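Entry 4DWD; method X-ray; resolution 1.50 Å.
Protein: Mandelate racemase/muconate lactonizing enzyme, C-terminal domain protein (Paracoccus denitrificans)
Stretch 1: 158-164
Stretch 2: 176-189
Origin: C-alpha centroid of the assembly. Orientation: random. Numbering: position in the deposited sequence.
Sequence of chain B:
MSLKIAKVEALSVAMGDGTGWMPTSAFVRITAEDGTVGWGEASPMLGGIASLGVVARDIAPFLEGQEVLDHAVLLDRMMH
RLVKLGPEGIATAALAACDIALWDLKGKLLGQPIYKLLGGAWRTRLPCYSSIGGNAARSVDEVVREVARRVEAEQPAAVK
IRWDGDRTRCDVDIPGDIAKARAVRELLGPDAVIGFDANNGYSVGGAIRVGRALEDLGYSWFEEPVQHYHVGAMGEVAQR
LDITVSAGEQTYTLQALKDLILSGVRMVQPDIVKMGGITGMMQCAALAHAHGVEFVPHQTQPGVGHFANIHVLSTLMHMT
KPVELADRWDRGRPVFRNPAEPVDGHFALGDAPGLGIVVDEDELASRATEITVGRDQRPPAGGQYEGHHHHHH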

# COMPACT_ATOMS: atom_id res chain seq x y z
N ALA B 158 -20.46 25.58 -20.98
CA ALA B 158 -19.02 25.34 -20.91
C ALA B 158 -18.47 25.12 -22.32
O ALA B 158 -19.23 24.89 -23.26
N VAL B 159 -17.15 25.21 -22.47
CA VAL B 159 -16.47 24.96 -23.75
C VAL B 159 -15.37 23.93 -23.51
O VAL B 159 -14.69 24.02 -22.50
N LYS B 160 -15.21 22.97 -24.42
CA LYS B 160 -14.06 22.07 -24.34
C LYS B 160 -13.32 22.15 -25.66
O LYS B 160 -13.94 22.00 -26.72
N ILE B 161 -12.02 22.41 -25.59
CA ILE B 161 -11.17 22.41 -26.78
C ILE B 161 -10.37 21.11 -26.84
O ILE B 161 -9.68 20.74 -25.88
N ARG B 162 -10.50 20.40 -27.96
CA ARG B 162 -9.88 19.08 -28.12
C ARG B 162 -8.80 19.14 -29.18
O ARG B 162 -8.92 19.91 -30.14
N TRP B 163 -7.78 18.32 -29.03
CA TRP B 163 -6.62 18.38 -29.90
C TRP B 163 -6.70 17.54 -31.12
O TRP B 163 -6.39 18.02 -32.22
N ASP B 164 -7.13 16.30 -30.95
CA ASP B 164 -7.20 15.34 -32.04
C ASP B 164 -5.93 15.29 -32.89
O ASP B 164 -5.98 15.34 -34.13
N GLY B 176 2.95 25.70 -27.69
CA GLY B 176 1.87 26.11 -28.57
C GLY B 176 0.51 25.73 -28.02
O GLY B 176 -0.47 26.47 -28.13
N ASP B 177 0.44 24.56 -27.38
CA ASP B 177 -0.81 24.09 -26.80
C ASP B 177 -1.25 25.03 -25.67
O ASP B 177 -2.42 25.41 -25.57
N ILE B 178 -0.28 25.42 -24.84
CA ILE B 178 -0.56 26.32 -23.73
C ILE B 178 -0.98 27.69 -24.28
O ILE B 178 -1.93 28.30 -23.76
N ALA B 179 -0.30 28.15 -25.33
CA ALA B 179 -0.68 29.43 -25.97
C ALA B 179 -2.12 29.43 -26.48
O ALA B 179 -2.83 30.43 -26.37
N LYS B 180 -2.56 28.30 -27.03
CA LYS B 180 -3.93 28.16 -27.52
C LYS B 180 -4.89 28.18 -26.33
O LYS B 180 -5.92 28.85 -26.35
N ALA B 181 -4.54 27.44 -25.27
CA ALA B 181 -5.39 27.45 -24.07
C ALA B 181 -5.50 28.86 -23.48
O ALA B 181 -6.59 29.28 -23.07
N ARG B 182 -4.39 29.59 -23.47
CA ARG B 182 -4.37 30.97 -22.97
C ARG B 182 -5.26 31.88 -23.81
O ARG B 182 -6.06 32.65 -23.27
N ALA B 183 -5.13 31.77 -25.13
CA ALA B 183 -5.92 32.61 -26.02
C ALA B 183 -7.42 32.36 -25.87
O ALA B 183 -8.24 33.29 -25.96
N VAL B 184 -7.79 31.10 -25.64
CA VAL B 184 -9.19 30.74 -25.45
C VAL B 184 -9.72 31.31 -24.13
O VAL B 184 -10.84 31.83 -24.09
N ARG B 185 -8.92 31.25 -23.07
CA ARG B 185 -9.31 31.88 -21.80
C ARG B 185 -9.53 33.39 -22.00
O ARG B 185 -10.50 33.95 -21.49
N GLU B 186 -8.64 34.03 -22.75
CA GLU B 186 -8.77 35.47 -22.98
C GLU B 186 -10.03 35.81 -23.76
O GLU B 186 -10.70 36.82 -23.49
N LEU B 187 -10.37 34.97 -24.73
CA LEU B 187 -11.61 35.14 -25.49
C LEU B 187 -12.86 35.02 -24.62
O LEU B 187 -13.76 35.87 -24.69
N LEU B 188 -12.92 33.96 -23.83
CA LEU B 188 -14.15 33.59 -23.14
C LEU B 188 -14.36 34.34 -21.83
O LEU B 188 -15.48 34.40 -21.32
N GLY B 189 -13.29 34.90 -21.28
CA GLY B 189 -13.38 35.62 -20.01
C GLY B 189 -13.07 34.76 -18.80
O GLY B 189 -13.06 33.53 -18.89

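The strand 158-162 and the helix 176-188 run nearly antiparallel, at 160°, with axes 10.7 Å apart at their closest. Val-159, Ile-161 and, just past the strand, Trp-163 point toward the helix because side chains alternate along an extended chain; the near-antiparallel run makes them meet it in reverse order.

Gly-176, with no side chain, makes no contact. Asp-177 follows; its CA-to-CB bond points sideways, but with chi1 m its carboxylate comes nearer to stretch 1, and Asp-177 OD1 accepts a weak hydrogen bond from Trp-163 NE1 at 2.8 Å, with an N-H...O angle of 138°. The carboxylate oxygen lies near the plane of the indole, at its edge, where the ring's one N-H can be satisfied in a buried setting; OD2 is bonded elsewhere in the structure. Ile-178 points away, and Ala-179 is out of reach.

The CA-to-CB bond of Lys-180 points toward stretch 1, and the side chain is extended (m, t, t, t). Its aliphatic stem packs against the indole, Lys-180 CD lying 3.7 Å from Trp-163 CZ2, while NZ finds its hydrogen-bonding partner elsewhere. A long chain with a polar tip thus serves both needs.

At Ala-181 the small side chain points sideways and lets Ile-161, with chi1 p and chi2 t, bring CD1 to 4.2 Å from Ala-181 CA, close to the helix backbone. Val-184 (t) points inward and offers CG2 at 4.1 Å from the same Ile-161 CD1, an apolar contact between branched side chains.

Arg-185 and Glu-186 do not reach stretch 1; Arg-185 NH1 instead bonds Gly-189 O at 2.9 Å. Leu-188 (m, t), its CA-to-CB bond toward stretch 1, is long and apolar enough to meet the short Val-159 (t) across 9.0 Å between Val-159 CA and Leu-188 CA, with Leu-188 CD1 3.8 Å from Val-159 CG2. The chain then leaves the helix at Gly-189 with positive phi, where a CB would be jammed against the preceding carbonyl oxygen.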

# COMPACT_ATOMS: atom_id res chain seq x y z
CB ALA B 158 -18.71 24.13 -20.02
CB VAL B 159 -15.84 26.25 -24.30
CG1 VAL B 159 -14.93 25.95 -25.49
CG2 VAL B 159 -16.94 27.24 -24.69
CB LYS B 160 -14.50 20.62 -24.06
CG LYS B 160 -13.34 19.66 -23.82
CD LYS B 160 -13.78 18.25 -23.48
CE LYS B 160 -14.11 17.46 -24.74
NZ LYS B 160 -14.77 16.16 -24.42
CB ILE B 161 -10.25 23.66 -26.86
CG1 ILE B 161 -9.52 23.92 -25.52
CG2 ILE B 161 -11.11 24.86 -27.24
CD1 ILE B 161 -8.53 25.08 -25.56
CB ARG B 162 -10.91 18.02 -28.53
CG ARG B 162 -12.29 18.16 -27.89
CD ARG B 162 -13.13 16.88 -28.04
NE ARG B 162 -13.12 16.42 -29.43
CZ ARG B 162 -13.94 16.86 -30.38
NH1 ARG B 162 -14.89 17.76 -30.10
NH2 ARG B 162 -13.82 16.40 -31.62
CB TRP B 163 -5.33 18.14 -29.11
CG TRP B 163 -4.64 19.46 -28.93
CD1 TRP B 163 -3.38 19.82 -29.40
CD2 TRP B 163 -5.18 20.67 -28.31
NE1 TRP B 163 -3.11 21.13 -29.11
CE2 TRP B 163 -4.16 21.70 -28.46
CE3 TRP B 163 -6.38 20.99 -27.67
CZ2 TRP B 163 -4.33 22.99 -27.96
CZ3 TRP B 163 -6.55 22.29 -27.18
CH2 TRP B 163 -5.55 23.27 -27.33
CB ASP B 164 -8.44 15.62 -32.90
CG ASP B 164 -9.71 15.47 -32.12
OD1 ASP B 164 -9.92 14.36 -31.58
OD2 ASP B 164 -10.48 16.45 -32.02
CB ASP B 177 -0.66 22.67 -26.24
CG ASP B 177 -0.39 21.63 -27.32
OD1 ASP B 177 -0.50 21.93 -28.53
OD2 ASP B 177 -0.05 20.50 -26.93
CB ILE B 178 0.66 26.42 -22.79
CG1 ILE B 178 0.86 25.08 -22.08
CG2 ILE B 178 0.50 27.55 -21.78
CD1 ILE B 178 2.20 24.90 -21.39
CB ALA B 179 0.31 29.80 -27.08
CB LYS B 180 -4.08 26.88 -28.33
CG LYS B 180 -3.40 26.96 -29.69
CD LYS B 180 -3.23 25.60 -30.34
CE LYS B 180 -2.65 25.78 -31.73
NZ LYS B 180 -2.31 24.46 -32.34
CB ALA B 181 -4.86 26.46 -23.04
CB ARG B 182 -2.93 31.51 -22.91
CG ARG B 182 -2.85 32.97 -22.46
CD ARG B 182 -1.41 33.40 -22.26
NE ARG B 182 -0.94 33.00 -20.93
CZ ARG B 182 -1.07 33.75 -19.83
NH1 ARG B 182 -1.62 34.96 -19.90
NH2 ARG B 182 -0.62 33.30 -18.67
CB ALA B 183 -5.48 32.39 -27.45
CB VAL B 184 -9.43 29.22 -25.61
CG1 VAL B 184 -10.86 28.83 -25.20
CG2 VAL B 184 -9.19 28.81 -27.08
CB ARG B 185 -8.27 31.61 -20.71
CG ARG B 185 -8.40 32.50 -19.47
CD ARG B 185 -9.72 32.32 -18.74
NE ARG B 185 -9.80 31.01 -18.12
CZ ARG B 185 -10.93 30.42 -17.70
NH1 ARG B 185 -12.11 31.01 -17.85
NH2 ARG B 185 -10.85 29.23 -17.14
CB GLU B 186 -7.51 36.01 -23.67
CG GLU B 186 -6.31 35.97 -22.73
CD GLU B 186 -5.01 36.46 -23.34
OE1 GLU B 186 -5.02 37.01 -24.46
OE2 GLU B 186 -3.97 36.30 -22.66
CB LEU B 187 -11.68 34.12 -26.63
CG LEU B 187 -13.00 33.99 -27.39
CD1 LEU B 187 -13.18 35.18 -28.33
CD2 LEU B 187 -13.05 32.68 -28.17
CB LEU B 188 -14.20 32.07 -22.91
CG LEU B 188 -14.24 31.25 -24.19
CD1 LEU B 188 -14.25 29.78 -23.83
CD2 LEU B 188 -15.43 31.61 -25.08